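Local structure of 4-alpha-glucanotransferase (Streptococcus agalactiae, 6M6T) at residues 12-17 with 458-463; 57-62 with 468-473; 8-13 with 393-398; 68-73 with 100-105. The protein is an amylomaltase, also called a disproportionating enzyme, of the TIM-barrel clan, with pockets that hold bound glycans in this structure. One frame throughout, in Å; residues are numbered along the deposited sequence.

Contact 1 (12-17 with 458-463); sequences HITSLP and SRMNMP. With AC1 (4,6-dideoxy-4-{[(1S,4R,5S,6S)-4,5,6-trihydroxy-3-(hydroxymethyl)cyclohex-2-en-1-yl]amino}-alpha-D-glucopyranose), chain I.
The imidazole of His12 meets Met460 at its edge, the methyl CE lying near the ring plane, while one face of the same ring carries the backbone N of Thr14, set toward the rim. On the other segment the guanidinium of Arg459 has Met462 CB over one face, also off-centre. The nearest His12 atom to Met460 CE is CB, at 4.1 Å, because the ring turns away. Two hydroxyls meet that methyl from the same side: Thr14 OG1 is 3.6 Å from Met460 CE, and Ser15 OG stands slightly farther from it. Met460 reaches them by placing CG anti to its backbone N and then bending at chi2 (72°), which turns the thioether end toward 12-17. These contacts are van der Waals in kind. Segment 12-17 follows strand 6-10, the first strand of the TIM barrel, and 458-463 belongs to the long loop between helices 448-451 and 481-493, part of which lines a glycan pocket. Asn461 ND2 donates a weak bond to O2 of AC1 (chain I) at 3.3 Å, and Pro463 CA lies 3.6 Å from the same O2. Behind them, Arg459 NE binds Asn461 O at 2.6 Å on a lone pair in the carbonyl plane, although this acceptor is tilted 24° from the guanidinium plane. Within 12-17, Ser15 N bonds His12 O at 2.8 Å, closing the tight turn that presents both hydroxyls.

Contact 2 (57-62 with 468-473); sequences SPYQSF and GNWQWR. With AC1 (4,6-dideoxy-4-{[(1S,4R,5S,6S)-4,5,6-trihydroxy-3-(hydroxymethyl)cyclohex-2-en-1-yl]amino}-alpha-D-glucopyranose), chain I; ASO (1,5-anhydro-D-glucitol), chain B.
Trp470 carries this contact with Ser57, Pro58 and Tyr59, and its indole can be followed outward. CB leaves the backbone toward 57-62, with CG beside the backbone N (chi1 -35°). CD1 comes near the backbone N of Ser57, 3.9 Å away. NE1 lies 3.6 Å from Ser57 CA, which sits over the five-membered ring, 29° off its normal. CD2 is the Trp470 atom nearest Pro58 CD, at 4.2 Å. That CD stands almost squarely above the six-membered ring, 5° off the normal, on the same face as Ser57 CA, and both are CH-pi contacts. At the tip, CH2 touches Tyr59 CE1 at 4.0 Å, where the two side chains cross at about a right angle. Ser57 OG takes the N-H of Tyr59 at 3.0 Å, an ST turn, and also gives a weak bond to O5 of AC1 (chain I). Tyr59 is held at its far end by a hydrogen bond from OH to Asp216. One face of its ring has ASO C2 3.9 Å above the plane, toward the rim. A sugar carbon over the face of a tyrosine is a common feature of carbohydrate-binding sites; here it belongs to the glycan pocket that includes Ser57, Tyr59 and Gln60.

Contact 3 (8-13 with 393-398); sequences GVLMHI and AGTHDN. With ASO (1,5-anhydro-D-glucitol), chain B; AC1 (4,6-dideoxy-4-{[(1S,4R,5S,6S)-4,5,6-trihydroxy-3-(hydroxymethyl)cyclohex-2-en-1-yl]amino}-alpha-D-glucopyranose), chain J.
Leu10 points its side chain at the start of a beta turn, Thr395 and His396, and one methyl does the touching. With CG anti to the backbone N (chi1 177°), the branch reaches across so that CD2 lies 4.0 Å from His396 N. The same CD2 is 4.2 Å from Thr395 OG1, the leucine and threonine side chains running at a slant to one another. His396 also starts toward 8-13, but its ring continues to the bound sugar. Its CG stands between the backbone N and the carbonyl carbon (chi1 62°), and NE2 ends 4.0 Å from ASO O2, oblique to the ring. Strand 6-10 and strand 389-392, which leads into 393-398, are not neighbours in the parallel sheet of this TIM barrel. Strand 443-447 lies between them, so Leu10 bridges from the end of one strand to the loop beyond the next but one. That loop is a type I beta turn from Thr395 to Asn398, closed by Asn398 N to Thr395 O at 2.9 Å. A weak but nearly straight bond from Thr395 N to Asn398 OD1, 169° at the hydrogen, joins the same ends. Asp397, at the third position of the turn, faces the glycan. Its OD2 accepts a hydrogen bond from ASO O3 at 2.6 Å and a weak one from Asn461 ND2, while OD1 lies 3.7 Å from O6B of AC1 (chain J).

Contact 4 (68-73 with 100-105); sequences NTHLID and VDYAGL
His70 receives Leu105 on one ring face in a CH-pi contact. Leu105 CD2 stands 3.4 Å from the ring centroid and only 12° off the normal, so the methyl is centred over the imidazole and not set toward its rim. A second, looser contact is edge to edge: His70 ND1 and Tyr102 CD2 are 4.2 Å apart, each near the plane of the other ring. One Tyr102 face also has Val100 CG1 above it, offset toward the rim. Hydrogen bonds shape each segment separately. Asn68 OD1 accepts from His70 N at 3.0 Å, an Asx turn in which the donor rises 65° out of the carbonyl plane, at the start of the 3-10 segment 69-71. Across the way, Leu105 N bonds Tyr102 O at 3.1 Å, just where helix 105-122 begins, with Gly104 at its N-cap. At the other end of 68-73, Asp73 caps helix 74-78 through OD2 and Leu76 N. The polar tip of Tyr102 is engaged elsewhere, its OH bonding the backbone O of Trp470. Between the segments, therefore, cohesion rests on dispersion and on CH-pi attraction to a histidine face, in a buried setting.

From the N terminus, strand 6-10 and the loop after it supply the first halves of contacts 3 and 1, which share His12 and Ile13. Segment 57-62 then opens contact 2, and the short loop from 68-73 to 100-105 closes as contact 4, nested inside the loops of the other three. Contact 3 closes next, at 393-398. Contact 1 follows at 458-463 and contact 2 at 468-473, so contact 2 crosses both 1 and 3. Backbone bonds join the closing segments: Asn461 N to His396 O, Met460 O to Trp470 N, and Gln471 O to Val100 N. Together they tie the loops beyond barrel strands 6-10, 43-45 and 389-392 to the long loop before helix 481-493.

Contact 1 (12-17 with 458-463)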
# COMPACT_ATOMS: atom_id res chain seq x y z
N HIS A 12 -7.82 -0.51 -3.75
CA HIS A 12 -6.56 -0.20 -4.38
C HIS A 12 -6.76 0.06 -5.87
O HIS A 12 -7.65 -0.53 -6.51
CB HIS A 12 -5.56 -1.34 -4.18
CG HIS A 12 -4.15 -0.94 -4.45
ND1 HIS A 12 -3.14 -1.85 -4.62
CD2 HIS A 12 -3.58 0.29 -4.59
CE1 HIS A 12 -2.00 -1.21 -4.84
NE2 HIS A 12 -2.25 0.09 -4.83
N ILE A 13 -5.92 0.94 -6.41
CA ILE A 13 -5.85 1.19 -7.84
C ILE A 13 -5.84 -0.11 -8.65
O ILE A 13 -6.29 -0.13 -9.79
CB ILE A 13 -4.61 2.04 -8.14
CG1 ILE A 13 -4.48 3.15 -7.09
CG2 ILE A 13 -4.65 2.57 -9.57
CD1 ILE A 13 -5.29 4.35 -7.37
N THR A 14 -5.32 -1.20 -8.08
CA THR A 14 -5.27 -2.41 -8.89
C THR A 14 -6.66 -2.99 -9.11
O THR A 14 -6.92 -3.58 -10.16
CB THR A 14 -4.31 -3.45 -8.27
OG1 THR A 14 -4.94 -4.21 -7.23
CG2 THR A 14 -3.09 -2.78 -7.72
N SER A 15 -7.58 -2.79 -8.17
CA SER A 15 -8.88 -3.44 -8.24
C SER A 15 -9.88 -2.73 -9.15
O SER A 15 -10.96 -3.28 -9.42
CB SER A 15 -9.48 -3.58 -6.83
OG SER A 15 -8.50 -3.94 -5.88
N LEU A 16 -9.56 -1.53 -9.63
CA LEU A 16 -10.37 -0.86 -10.64
C LEU A 16 -10.57 -1.79 -11.82
O LEU A 16 -9.79 -2.73 -12.01
CB LEU A 16 -9.69 0.44 -11.09
CG LEU A 16 -9.93 1.74 -10.30
CD1 LEU A 16 -9.83 1.55 -8.78
CD2 LEU A 16 -8.91 2.75 -10.75
N PRO A 17 -11.58 -1.62 -12.70
CA PRO A 17 -11.73 -2.46 -13.85
C PRO A 17 -11.05 -1.81 -15.06
O PRO A 17 -10.61 -0.69 -14.95
CB PRO A 17 -13.24 -2.51 -14.06
CG PRO A 17 -13.81 -1.54 -13.07
CD PRO A 17 -12.66 -0.67 -12.63
N SER A 458 -12.64 -13.27 -2.43
CA SER A 458 -12.32 -11.90 -2.81
C SER A 458 -11.31 -11.24 -1.88
O SER A 458 -10.97 -10.07 -2.10
CB SER A 458 -13.59 -11.05 -2.83
OG SER A 458 -14.37 -11.30 -1.67
N ARG A 459 -10.83 -11.97 -0.87
CA ARG A 459 -9.85 -11.43 0.06
C ARG A 459 -8.63 -10.91 -0.69
O ARG A 459 -8.16 -11.54 -1.64
CB ARG A 459 -9.46 -12.53 1.06
CG ARG A 459 -8.69 -12.08 2.29
CD ARG A 459 -8.18 -13.28 3.09
NE ARG A 459 -7.40 -12.79 4.23
CZ ARG A 459 -7.33 -13.36 5.42
NH1 ARG A 459 -7.99 -14.48 5.68
NH2 ARG A 459 -6.60 -12.80 6.37
N MET A 460 -8.14 -9.73 -0.30
CA MET A 460 -7.02 -9.11 -1.02
C MET A 460 -5.68 -9.73 -0.63
O MET A 460 -4.91 -10.13 -1.51
CB MET A 460 -7.00 -7.61 -0.78
CG MET A 460 -6.01 -6.90 -1.65
SD MET A 460 -6.54 -6.82 -3.37
CE MET A 460 -5.56 -5.42 -3.90
N ASN A 461 -5.39 -9.80 0.67
CA ASN A 461 -4.22 -10.51 1.18
C ASN A 461 -4.66 -11.55 2.17
O ASN A 461 -5.73 -11.44 2.76
CB ASN A 461 -3.20 -9.59 1.87
CG ASN A 461 -1.81 -10.24 1.99
OD1 ASN A 461 -1.32 -10.83 1.03
ND2 ASN A 461 -1.17 -10.12 3.16
N MET A 462 -3.82 -12.58 2.34
CA MET A 462 -3.94 -13.56 3.42
C MET A 462 -2.54 -13.72 3.96
O MET A 462 -1.71 -14.42 3.35
CB MET A 462 -4.51 -14.90 2.96
CG MET A 462 -4.32 -16.05 3.98
SD MET A 462 -5.16 -17.62 3.60
CE MET A 462 -6.88 -17.11 3.56
N PRO A 463 -2.23 -13.11 5.11
CA PRO A 463 -0.83 -12.94 5.50
C PRO A 463 -0.10 -14.27 5.64
O PRO A 463 -0.67 -15.28 6.05
CB PRO A 463 -0.93 -12.21 6.84
CG PRO A 463 -2.25 -11.53 6.79
CD PRO A 463 -3.16 -12.46 6.05
C1 AC1 I . 2.88 -8.46 3.96
O2 AC1 I . 1.64 -10.37 4.90
C2 AC1 I . 2.52 -9.96 3.83
C4A AC1 I . 8.31 -13.97 1.70
C3 AC1 I . 3.74 -10.83 3.84
O3 AC1 I . 3.26 -12.16 3.68
C4 AC1 I . 4.68 -10.41 2.68
N4A AC1 I . 5.89 -11.25 2.44
C5 AC1 I . 5.08 -8.98 3.01
O5 AC1 I . 3.91 -8.13 2.97
C6 AC1 I . 6.11 -8.49 2.00
C1B AC1 I . 5.79 -12.39 1.48
C2B AC1 I . 5.94 -13.67 2.28
O2B AC1 I . 4.97 -13.70 3.34
C3B AC1 I . 7.36 -13.69 2.87
O3B AC1 I . 7.48 -14.70 3.89
O4 AC1 I . 9.71 -13.92 2.09
C5B AC1 I . 8.04 -13.11 0.61
C7B AC1 I . 6.82 -12.38 0.51
C6B AC1 I . 9.13 -13.05 -0.48
O6B AC1 I . 10.38 -13.56 0.04

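Contact 2 (57-62 with 468-473)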
# COMPACT_ATOMS: atom_id res chain seq x y z
N SER A 57 3.37 -8.31 -3.76
CA SER A 57 3.17 -7.47 -2.58
C SER A 57 3.77 -6.09 -2.79
O SER A 57 4.92 -5.98 -3.24
CB SER A 57 3.79 -8.15 -1.36
OG SER A 57 4.05 -7.22 -0.32
N PRO A 58 3.05 -5.01 -2.49
CA PRO A 58 3.64 -3.67 -2.48
C PRO A 58 4.37 -3.31 -1.19
O PRO A 58 4.92 -2.21 -1.09
CB PRO A 58 2.42 -2.76 -2.69
CG PRO A 58 1.28 -3.52 -2.10
CD PRO A 58 1.58 -4.97 -2.34
N TYR A 59 4.39 -4.20 -0.19
CA TYR A 59 5.11 -3.98 1.05
C TYR A 59 6.49 -4.65 1.06
O TYR A 59 7.07 -4.89 2.13
CB TYR A 59 4.25 -4.47 2.23
CG TYR A 59 2.90 -3.79 2.32
CD1 TYR A 59 1.81 -4.23 1.57
CD2 TYR A 59 2.71 -2.69 3.17
CE1 TYR A 59 0.56 -3.59 1.66
CE2 TYR A 59 1.47 -2.04 3.27
CZ TYR A 59 0.39 -2.49 2.52
OH TYR A 59 -0.83 -1.84 2.63
N GLN A 60 7.00 -5.01 -0.14
CA GLN A 60 8.34 -5.58 -0.35
C GLN A 60 8.83 -5.06 -1.71
O GLN A 60 8.78 -5.75 -2.73
CB GLN A 60 8.29 -7.11 -0.32
CG GLN A 60 9.61 -7.82 -0.35
CD GLN A 60 9.43 -9.30 -0.16
OE1 GLN A 60 8.61 -9.72 0.66
NE2 GLN A 60 10.18 -10.10 -0.92
N SER A 61 9.41 -3.85 -1.70
CA SER A 61 9.47 -3.03 -2.90
C SER A 61 10.90 -2.65 -3.25
O SER A 61 11.72 -2.39 -2.37
CB SER A 61 8.66 -1.73 -2.72
OG SER A 61 7.33 -1.88 -3.22
N PHE A 62 11.16 -2.60 -4.56
CA PHE A 62 12.45 -2.15 -5.07
C PHE A 62 12.80 -0.75 -4.60
O PHE A 62 13.99 -0.39 -4.60
CB PHE A 62 12.46 -2.21 -6.60
CG PHE A 62 12.23 -3.58 -7.18
CD1 PHE A 62 12.72 -4.71 -6.55
CD2 PHE A 62 11.51 -3.74 -8.36
CE1 PHE A 62 12.49 -5.98 -7.08
CE2 PHE A 62 11.27 -5.01 -8.90
CZ PHE A 62 11.76 -6.13 -8.25
N GLY A 468 -1.95 -16.56 -4.71
CA GLY A 468 -3.21 -15.88 -5.00
C GLY A 468 -3.59 -14.72 -4.10
O GLY A 468 -4.63 -14.75 -3.43
N ASN A 469 -2.75 -13.68 -4.12
CA ASN A 469 -2.92 -12.50 -3.28
C ASN A 469 -2.79 -11.26 -4.15
O ASN A 469 -2.01 -11.25 -5.11
CB ASN A 469 -1.87 -12.45 -2.13
CG ASN A 469 -2.21 -13.38 -0.96
OD1 ASN A 469 -3.29 -13.30 -0.38
ND2 ASN A 469 -1.29 -14.27 -0.62
N TRP A 470 -3.54 -10.21 -3.80
CA TRP A 470 -3.54 -8.93 -4.52
C TRP A 470 -4.15 -9.06 -5.91
O TRP A 470 -3.81 -8.30 -6.82
CB TRP A 470 -2.13 -8.32 -4.60
CG TRP A 470 -1.28 -8.60 -3.37
CD1 TRP A 470 -0.30 -9.54 -3.25
CD2 TRP A 470 -1.35 -7.93 -2.10
NE1 TRP A 470 0.24 -9.51 -1.99
CE2 TRP A 470 -0.38 -8.53 -1.27
CE3 TRP A 470 -2.13 -6.89 -1.59
CZ2 TRP A 470 -0.17 -8.12 0.06
CZ3 TRP A 470 -1.91 -6.48 -0.27
CH2 TRP A 470 -0.95 -7.09 0.54
N GLN A 471 -5.07 -10.00 -6.07
CA GLN A 471 -5.61 -10.31 -7.37
C GLN A 471 -7.04 -9.86 -7.58
O GLN A 471 -7.56 -10.00 -8.69
CB GLN A 471 -5.54 -11.82 -7.62
CG GLN A 471 -4.25 -12.27 -8.18
CD GLN A 471 -4.04 -13.72 -7.93
OE1 GLN A 471 -4.99 -14.42 -7.55
NE2 GLN A 471 -2.80 -14.18 -8.10
N TRP A 472 -7.71 -9.33 -6.55
CA TRP A 472 -9.11 -8.98 -6.73
C TRP A 472 -9.26 -7.76 -7.63
O TRP A 472 -8.60 -6.74 -7.44
CB TRP A 472 -9.78 -8.72 -5.40
CG TRP A 472 -11.25 -8.53 -5.54
CD1 TRP A 472 -12.17 -9.49 -5.85
CD2 TRP A 472 -11.96 -7.30 -5.41
NE1 TRP A 472 -13.43 -8.93 -5.90
CE2 TRP A 472 -13.33 -7.59 -5.64
CE3 TRP A 472 -11.59 -5.98 -5.13
CZ2 TRP A 472 -14.31 -6.61 -5.59
CZ3 TRP A 472 -12.56 -5.01 -5.09
CH2 TRP A 472 -13.91 -5.33 -5.31
N ARG A 473 -10.13 -7.88 -8.62
CA ARG A 473 -10.63 -6.73 -9.36
C ARG A 473 -12.15 -6.74 -9.29
O ARG A 473 -12.77 -7.77 -9.00
CB ARG A 473 -10.12 -6.74 -10.81
CG ARG A 473 -8.61 -6.50 -10.92
CD ARG A 473 -8.11 -6.58 -12.34
NE ARG A 473 -8.54 -5.43 -13.13
CZ ARG A 473 -8.83 -5.47 -14.43
NH1 ARG A 473 -8.73 -6.61 -15.12
NH2 ARG A 473 -9.22 -4.37 -15.06
C1 AC1 I . 2.88 -8.46 3.96
O2 AC1 I . 1.64 -10.37 4.90
C2 AC1 I . 2.52 -9.96 3.83
C4A AC1 I . 8.31 -13.97 1.70
C3 AC1 I . 3.74 -10.83 3.84
O3 AC1 I . 3.26 -12.16 3.68
C4 AC1 I . 4.68 -10.41 2.68
N4A AC1 I . 5.89 -11.25 2.44
C5 AC1 I . 5.08 -8.98 3.01
O5 AC1 I . 3.91 -8.13 2.97
C6 AC1 I . 6.11 -8.49 2.00
C1B AC1 I . 5.79 -12.39 1.48
C2B AC1 I . 5.94 -13.67 2.28
O2B AC1 I . 4.97 -13.70 3.34
C3B AC1 I . 7.36 -13.69 2.87
O3B AC1 I . 7.48 -14.70 3.89
O4 AC1 I . 9.71 -13.92 2.09
C5B AC1 I . 8.04 -13.11 0.61
C7B AC1 I . 6.82 -12.38 0.51
C6B AC1 I . 9.13 -13.05 -0.48
O6B AC1 I . 10.38 -13.56 0.04
C1 ASO B . 2.30 -4.21 6.89
C2 ASO B . 1.21 -4.91 6.07
C3 ASO B . 1.48 -6.43 6.02
C4 ASO B . 2.87 -6.64 5.40
C5 ASO B . 3.90 -5.90 6.20
C6 ASO B . 5.22 -5.92 5.43
O2 ASO B . -0.10 -4.65 6.60
O3 ASO B . 0.44 -7.10 5.23
O4 ASO B . 3.21 -8.05 5.32
O5 ASO B . 3.57 -4.51 6.29
O6 ASO B . 5.92 -4.68 5.63

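Contact 3 (8-13 with 393-398)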
# COMPACT_ATOMS: atom_id res chain seq x y z
N GLY A 8 -15.14 6.73 4.06
CA GLY A 8 -14.33 6.51 2.87
C GLY A 8 -14.38 5.06 2.47
O GLY A 8 -14.93 4.21 3.16
N VAL A 9 -13.79 4.80 1.32
CA VAL A 9 -13.84 3.48 0.70
C VAL A 9 -12.41 2.97 0.54
O VAL A 9 -11.50 3.75 0.24
CB VAL A 9 -14.62 3.54 -0.64
CG1 VAL A 9 -14.39 2.32 -1.51
CG2 VAL A 9 -16.11 3.68 -0.35
N LEU A 10 -12.21 1.68 0.78
CA LEU A 10 -10.89 1.03 0.71
C LEU A 10 -10.81 0.20 -0.57
O LEU A 10 -11.32 -0.93 -0.64
CB LEU A 10 -10.62 0.18 1.95
CG LEU A 10 -9.29 -0.57 1.89
CD1 LEU A 10 -8.12 0.35 2.26
CD2 LEU A 10 -9.32 -1.76 2.80
N MET A 11 -10.14 0.75 -1.57
CA MET A 11 -9.98 0.08 -2.85
C MET A 11 -8.66 0.47 -3.50
O MET A 11 -8.44 1.65 -3.81
CB MET A 11 -11.11 0.41 -3.81
CG MET A 11 -11.51 -0.79 -4.58
SD MET A 11 -12.31 -0.34 -6.10
CE MET A 11 -12.60 -2.01 -6.61
N HIS A 12 -7.82 -0.51 -3.75
CA HIS A 12 -6.56 -0.20 -4.38
C HIS A 12 -6.76 0.06 -5.87
O HIS A 12 -7.65 -0.53 -6.51
CB HIS A 12 -5.56 -1.34 -4.18
CG HIS A 12 -4.15 -0.94 -4.45
ND1 HIS A 12 -3.14 -1.85 -4.62
CD2 HIS A 12 -3.58 0.29 -4.59
CE1 HIS A 12 -2.00 -1.21 -4.84
NE2 HIS A 12 -2.25 0.09 -4.83
N ILE A 13 -5.92 0.94 -6.41
CA ILE A 13 -5.85 1.19 -7.84
C ILE A 13 -5.84 -0.11 -8.65
O ILE A 13 -6.29 -0.13 -9.79
CB ILE A 13 -4.61 2.04 -8.14
CG1 ILE A 13 -4.48 3.15 -7.09
CG2 ILE A 13 -4.65 2.57 -9.57
CD1 ILE A 13 -5.29 4.35 -7.37
N ALA A 393 -14.36 -2.42 8.89
CA ALA A 393 -14.95 -3.73 9.05
C ALA A 393 -13.86 -4.78 9.00
O ALA A 393 -13.73 -5.62 9.91
CB ALA A 393 -15.98 -3.97 7.95
N GLY A 394 -13.04 -4.72 7.96
CA GLY A 394 -11.79 -5.43 7.93
C GLY A 394 -10.86 -4.57 7.12
O GLY A 394 -11.27 -3.55 6.55
N THR A 395 -9.60 -4.96 7.09
CA THR A 395 -8.68 -4.36 6.16
C THR A 395 -8.24 -5.41 5.14
O THR A 395 -8.70 -6.55 5.15
CB THR A 395 -7.50 -3.71 6.89
OG1 THR A 395 -6.83 -2.82 5.98
CG2 THR A 395 -6.53 -4.77 7.43
N HIS A 396 -7.36 -4.98 4.23
CA HIS A 396 -6.97 -5.81 3.11
C HIS A 396 -6.28 -7.10 3.54
O HIS A 396 -6.12 -7.99 2.71
CB HIS A 396 -6.05 -5.01 2.19
CG HIS A 396 -4.78 -4.57 2.84
ND1 HIS A 396 -4.66 -3.36 3.48
CD2 HIS A 396 -3.57 -5.17 2.93
CE1 HIS A 396 -3.43 -3.23 3.95
NE2 HIS A 396 -2.75 -4.31 3.63
N ASP A 397 -5.88 -7.21 4.81
CA ASP A 397 -5.26 -8.43 5.32
C ASP A 397 -6.24 -9.34 6.05
O ASP A 397 -5.89 -10.48 6.37
CB ASP A 397 -4.10 -8.08 6.24
CG ASP A 397 -3.20 -7.01 5.65
OD1 ASP A 397 -3.53 -5.82 5.84
OD2 ASP A 397 -2.17 -7.35 5.00
N ASN A 398 -7.46 -8.87 6.30
CA ASN A 398 -8.50 -9.65 6.94
C ASN A 398 -9.40 -10.26 5.89
O ASN A 398 -9.40 -9.87 4.73
CB ASN A 398 -9.33 -8.76 7.87
CG ASN A 398 -8.54 -8.28 9.07
OD1 ASN A 398 -8.15 -7.11 9.15
ND2 ASN A 398 -8.32 -9.18 10.01
C1 ASO B . 2.30 -4.21 6.89
C2 ASO B . 1.21 -4.91 6.07
C3 ASO B . 1.48 -6.43 6.02
C4 ASO B . 2.87 -6.64 5.40
C5 ASO B . 3.90 -5.90 6.20
C6 ASO B . 5.22 -5.92 5.43
O2 ASO B . -0.10 -4.65 6.60
O3 ASO B . 0.44 -7.10 5.23
O4 ASO B . 3.21 -8.05 5.32
O5 ASO B . 3.57 -4.51 6.29
O6 ASO B . 5.92 -4.68 5.63
C1 AC1 J . -3.63 -10.69 15.24
O2 AC1 J . -1.79 -12.19 15.70
C2 AC1 J . -2.38 -11.36 14.69
C4A AC1 J . 0.47 -6.01 10.65
C3 AC1 J . -1.37 -10.31 14.33
O3 AC1 J . -0.23 -10.98 13.83
C4 AC1 J . -1.95 -9.37 13.27
N4A AC1 J . -1.05 -8.25 12.99
C5 AC1 J . -3.25 -8.76 13.74
O5 AC1 J . -4.19 -9.78 14.20
C6 AC1 J . -3.82 -7.91 12.58
C1B AC1 J . 0.02 -8.53 12.02
C2B AC1 J . 1.13 -7.58 12.35
O2B AC1 J . 1.40 -7.72 13.75
C3B AC1 J . 0.64 -6.17 12.11
O3B AC1 J . 1.63 -5.23 12.51
O4 AC1 J . -0.08 -4.71 10.39
C5B AC1 J . -0.31 -7.05 10.11
C7B AC1 J . -0.47 -8.28 10.74
C6B AC1 J . -0.93 -6.83 8.75
O6B AC1 J . -1.17 -5.42 8.64

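Contact 4 (68-73 with 100-105)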
# COMPACT_ATOMS: atom_id res chain seq x y z
N ASN A 68 4.80 2.03 -9.00
CA ASN A 68 4.54 0.75 -9.66
C ASN A 68 4.13 1.00 -11.10
O ASN A 68 3.05 1.55 -11.37
CB ASN A 68 3.45 -0.04 -8.94
CG ASN A 68 2.94 -1.21 -9.76
OD1 ASN A 68 3.63 -1.74 -10.63
ND2 ASN A 68 1.71 -1.62 -9.49
N THR A 69 4.95 0.57 -12.05
CA THR A 69 4.67 0.96 -13.42
C THR A 69 3.47 0.25 -14.02
O THR A 69 2.98 0.68 -15.06
CB THR A 69 5.89 0.70 -14.28
OG1 THR A 69 5.83 1.59 -15.39
CG2 THR A 69 5.90 -0.76 -14.77
N HIS A 70 2.98 -0.82 -13.39
CA HIS A 70 1.81 -1.51 -13.93
C HIS A 70 0.57 -0.63 -13.95
O HIS A 70 -0.38 -0.92 -14.67
CB HIS A 70 1.53 -2.78 -13.13
CG HIS A 70 2.56 -3.84 -13.30
ND1 HIS A 70 2.52 -5.04 -12.61
CD2 HIS A 70 3.66 -3.89 -14.09
CE1 HIS A 70 3.56 -5.78 -12.97
NE2 HIS A 70 4.27 -5.10 -13.86
N LEU A 71 0.56 0.44 -13.16
CA LEU A 71 -0.62 1.27 -13.03
C LEU A 71 -0.67 2.38 -14.05
O LEU A 71 -1.66 3.12 -14.08
CB LEU A 71 -0.70 1.85 -11.61
CG LEU A 71 -0.55 0.83 -10.48
CD1 LEU A 71 -0.96 1.43 -9.14
CD2 LEU A 71 -1.37 -0.40 -10.79
N ILE A 72 0.35 2.53 -14.89
CA ILE A 72 0.30 3.52 -15.96
C ILE A 72 -0.77 3.14 -16.98
O ILE A 72 -0.94 1.96 -17.33
CB ILE A 72 1.68 3.68 -16.61
CG1 ILE A 72 2.48 4.72 -15.84
CG2 ILE A 72 1.55 4.08 -18.08
CD1 ILE A 72 3.88 4.84 -16.31
N ASP A 73 -1.54 4.13 -17.42
CA ASP A 73 -2.67 3.87 -18.30
C ASP A 73 -2.26 4.06 -19.74
O ASP A 73 -1.74 5.12 -20.12
CB ASP A 73 -3.86 4.79 -17.98
CG ASP A 73 -5.08 4.45 -18.81
OD1 ASP A 73 -5.53 3.28 -18.79
OD2 ASP A 73 -5.59 5.37 -19.49
N VAL A 100 -6.38 -10.38 -11.38
CA VAL A 100 -5.19 -9.98 -12.11
C VAL A 100 -4.32 -11.21 -12.31
O VAL A 100 -4.33 -12.14 -11.49
CB VAL A 100 -4.40 -8.87 -11.39
CG1 VAL A 100 -3.43 -8.23 -12.37
CG2 VAL A 100 -5.32 -7.85 -10.77
N ASP A 101 -3.57 -11.23 -13.41
CA ASP A 101 -2.50 -12.20 -13.63
C ASP A 101 -1.20 -11.41 -13.75
O ASP A 101 -0.85 -10.90 -14.82
CB ASP A 101 -2.77 -13.07 -14.86
CG ASP A 101 -1.59 -13.99 -15.19
OD1 ASP A 101 -0.85 -14.40 -14.25
OD2 ASP A 101 -1.40 -14.30 -16.39
N TYR A 102 -0.49 -11.28 -12.62
CA TYR A 102 0.78 -10.56 -12.61
C TYR A 102 1.85 -11.35 -13.34
O TYR A 102 2.80 -10.76 -13.88
CB TYR A 102 1.25 -10.29 -11.18
CG TYR A 102 0.39 -9.35 -10.36
CD1 TYR A 102 -0.70 -9.82 -9.64
CD2 TYR A 102 0.70 -7.99 -10.26
CE1 TYR A 102 -1.48 -8.97 -8.88
CE2 TYR A 102 -0.07 -7.13 -9.50
CZ TYR A 102 -1.17 -7.62 -8.81
OH TYR A 102 -1.96 -6.78 -8.04
N ALA A 103 1.73 -12.68 -13.36
CA ALA A 103 2.64 -13.55 -14.10
C ALA A 103 2.56 -13.21 -15.58
O ALA A 103 1.54 -13.48 -16.24
CB ALA A 103 2.29 -15.02 -13.86
N GLY A 104 3.60 -12.59 -16.12
CA GLY A 104 3.58 -12.22 -17.51
C GLY A 104 2.83 -10.95 -17.86
O GLY A 104 2.67 -10.65 -19.04
N LEU A 105 2.35 -10.19 -16.88
CA LEU A 105 1.81 -8.88 -17.23
C LEU A 105 2.93 -7.84 -17.36
O LEU A 105 2.85 -6.93 -18.20
CB LEU A 105 0.77 -8.45 -16.20
CG LEU A 105 0.28 -7.03 -16.42
CD1 LEU A 105 -1.22 -7.00 -16.26
CD2 LEU A 105 0.93 -6.11 -15.41